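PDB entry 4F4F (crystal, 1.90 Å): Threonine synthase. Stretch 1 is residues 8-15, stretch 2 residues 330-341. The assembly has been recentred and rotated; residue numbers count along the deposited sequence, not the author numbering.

Stretch 1 (8-15) YVSTRGEA
Stretch 2 (330-341) GRDAAAVRGLMQ

Contact between the start of a helix (333-341) and a strand (8-10) that runs into a type I turn, Ser10 to Gly13, closed by Gly13 N to Ser10 O (3.1 Å); Arg12 N also donates to Ser10 OG (3.1 Å). Gly330 and Arg331 both have positive phi (61/38 and 60/36). Arg331 (m, t, t) leaves sideways, but its end approaches the strand, NH1 lying 3.8 Å from Val9 CG2. Asp332 (t) points away and caps the helix, OD1 accepting from Ala335 N at 3.0 Å. Ala333 sets the register, its CA 4.7 Å from Arg12 CA. Its CB points toward the turn and packs 3.5 Å from Gly13 CA; an ideal CB on Gly13 (phi/psi 72/3) would clash with it at 2.4 Å. One helical turn on, Val336 (t) brings CG1 to 3.6 Å from Thr11 O, a buried carbonyl oxygen left without a polar partner. Arg337 (m, t, m, chi4 -88°) makes the one hydrogen bond across the contact, NH1 to Arg12 O (2.7 Å, 144°), with the acceptor near the guanidinium plane. Glu14 CD lies over a face of that group; Glu14 OE1, 4.0 Å from Arg337 NH1, offers charge proximity only. Met340 (m, m, chi3 105°) places CG 3.5 Å from NH2 of the extended Arg12 (m, t, t, 180°), over one guanidinium face.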

# COMPACT_ATOMS: atom_id res chain seq x y z
N TYR A 8 5.60 19.04 5.73
CA TYR A 8 4.44 18.23 5.53
C TYR A 8 3.27 18.89 6.23
O TYR A 8 3.38 19.29 7.38
CB TYR A 8 4.69 16.82 6.09
CG TYR A 8 5.62 16.04 5.19
CD1 TYR A 8 5.11 15.26 4.16
CD2 TYR A 8 7.01 16.07 5.37
CE1 TYR A 8 5.95 14.55 3.29
CE2 TYR A 8 7.87 15.39 4.50
CZ TYR A 8 7.34 14.62 3.48
OH TYR A 8 8.16 13.91 2.61
N VAL A 9 2.17 19.01 5.51
CA VAL A 9 0.97 19.69 5.99
C VAL A 9 -0.21 18.69 6.01
O VAL A 9 -0.21 17.70 5.26
CB VAL A 9 0.62 20.93 5.12
CG1 VAL A 9 1.81 21.92 5.11
CG2 VAL A 9 0.19 20.51 3.71
N SER A 10 -1.21 18.96 6.86
CA SER A 10 -2.38 18.10 6.92
C SER A 10 -3.44 18.49 5.92
O SER A 10 -3.73 19.70 5.71
CB SER A 10 -3.01 18.18 8.33
OG SER A 10 -4.18 17.42 8.40
N THR A 11 -4.09 17.49 5.38
CA THR A 11 -5.31 17.71 4.62
C THR A 11 -6.43 18.49 5.34
O THR A 11 -7.34 18.97 4.66
CB THR A 11 -5.89 16.38 4.12
OG1 THR A 11 -6.16 15.51 5.23
CG2 THR A 11 -4.92 15.70 3.07
N ARG A 12 -6.41 18.58 6.67
CA ARG A 12 -7.46 19.28 7.40
C ARG A 12 -7.01 20.64 7.93
O ARG A 12 -7.75 21.34 8.64
CB ARG A 12 -8.08 18.37 8.49
CG ARG A 12 -8.81 17.20 7.79
CD ARG A 12 -9.71 16.36 8.69
NE ARG A 12 -9.95 15.06 8.05
CZ ARG A 12 -10.70 14.09 8.56
NH1 ARG A 12 -11.26 14.25 9.76
NH2 ARG A 12 -10.83 12.94 7.90
N GLY A 13 -5.79 21.01 7.56
CA GLY A 13 -5.30 22.40 7.70
C GLY A 13 -4.96 22.98 9.07
O GLY A 13 -4.64 24.17 9.14
N GLU A 14 -5.05 22.20 10.14
CA GLU A 14 -4.86 22.77 11.49
C GLU A 14 -4.00 21.88 12.37
O GLU A 14 -4.22 21.82 13.57
CB GLU A 14 -6.20 22.93 12.20
CG GLU A 14 -7.24 23.58 11.34
CD GLU A 14 -8.49 23.92 12.09
OE1 GLU A 14 -9.23 23.01 12.51
OE2 GLU A 14 -8.69 25.12 12.22
N ALA A 15 -3.07 21.18 11.78
CA ALA A 15 -2.16 20.33 12.51
C ALA A 15 -0.77 20.96 12.38
O ALA A 15 -0.52 21.70 11.46
CB ALA A 15 -2.18 18.93 11.91
N GLY A 330 -7.89 22.33 -4.43
CA GLY A 330 -6.85 23.34 -4.35
C GLY A 330 -6.35 23.57 -2.94
O GLY A 330 -6.03 24.68 -2.57
N ARG A 331 -6.24 22.49 -2.18
CA ARG A 331 -5.74 22.48 -0.82
C ARG A 331 -6.58 23.36 0.12
O ARG A 331 -6.07 23.96 1.07
CB ARG A 331 -4.24 22.78 -0.82
CG ARG A 331 -3.43 21.69 -1.53
CD ARG A 331 -1.97 21.73 -1.12
NE ARG A 331 -1.28 20.50 -1.47
CZ ARG A 331 -0.11 20.11 -0.96
NH1 ARG A 331 0.54 20.83 -0.07
NH2 ARG A 331 0.43 18.96 -1.36
N ASP A 332 -7.89 23.38 -0.13
CA ASP A 332 -8.86 24.05 0.72
C ASP A 332 -9.23 23.08 1.87
O ASP A 332 -10.06 22.19 1.71
CB ASP A 332 -10.09 24.44 -0.14
CG ASP A 332 -11.21 25.11 0.64
OD1 ASP A 332 -11.18 25.13 1.88
OD2 ASP A 332 -12.18 25.57 -0.05
N ALA A 333 -8.57 23.25 3.00
CA ALA A 333 -8.75 22.41 4.16
C ALA A 333 -10.16 22.48 4.74
O ALA A 333 -10.69 21.46 5.21
CB ALA A 333 -7.73 22.75 5.23
N ALA A 334 -10.75 23.68 4.72
CA ALA A 334 -12.14 23.80 5.16
C ALA A 334 -13.08 22.92 4.31
O ALA A 334 -13.96 22.25 4.84
CB ALA A 334 -12.58 25.26 5.16
N ALA A 335 -12.89 22.91 2.99
CA ALA A 335 -13.74 22.06 2.14
C ALA A 335 -13.58 20.60 2.51
O ALA A 335 -14.57 19.86 2.58
CB ALA A 335 -13.49 22.26 0.65
N VAL A 336 -12.35 20.18 2.74
CA VAL A 336 -12.09 18.77 3.06
C VAL A 336 -12.73 18.41 4.40
O VAL A 336 -13.34 17.33 4.54
CB VAL A 336 -10.59 18.47 3.08
CG1 VAL A 336 -10.30 17.11 3.73
CG2 VAL A 336 -10.04 18.51 1.67
N ARG A 337 -12.59 19.30 5.38
CA ARG A 337 -13.18 19.05 6.70
C ARG A 337 -14.67 18.82 6.53
O ARG A 337 -15.26 17.94 7.15
CB ARG A 337 -12.91 20.24 7.66
CG ARG A 337 -11.51 20.27 8.32
CD ARG A 337 -11.40 21.23 9.53
NE ARG A 337 -11.75 22.61 9.19
CZ ARG A 337 -10.92 23.54 8.73
NH1 ARG A 337 -9.64 23.30 8.53
NH2 ARG A 337 -11.39 24.75 8.44
N GLY A 338 -15.29 19.66 5.69
CA GLY A 338 -16.72 19.60 5.49
C GLY A 338 -17.15 18.26 4.93
O GLY A 338 -18.11 17.69 5.39
N LEU A 339 -16.45 17.80 3.91
CA LEU A 339 -16.80 16.53 3.27
C LEU A 339 -16.63 15.36 4.24
O LEU A 339 -17.50 14.51 4.30
CB LEU A 339 -15.93 16.31 2.03
CG LEU A 339 -16.11 17.30 0.87
CD1 LEU A 339 -15.13 16.86 -0.22
CD2 LEU A 339 -17.55 17.32 0.37
N MET A 340 -15.53 15.36 4.99
CA MET A 340 -15.24 14.27 5.94
C MET A 340 -16.21 14.25 7.13
O MET A 340 -16.61 13.17 7.61
CB MET A 340 -13.78 14.35 6.42
CG MET A 340 -12.73 14.24 5.33
SD MET A 340 -12.87 12.69 4.40
CE MET A 340 -13.57 13.22 2.91
N GLN A 341 -16.63 15.44 7.56
CA GLN A 341 -17.69 15.63 8.54
C GLN A 341 -18.97 14.99 8.00
O GLN A 341 -19.65 14.26 8.70
CB GLN A 341 -17.90 17.15 8.86
CG GLN A 341 -16.82 17.76 9.80
CD GLN A 341 -16.60 19.31 9.74
OE1 GLN A 341 -17.33 20.06 9.08
NE2 GLN A 341 -15.57 19.78 10.47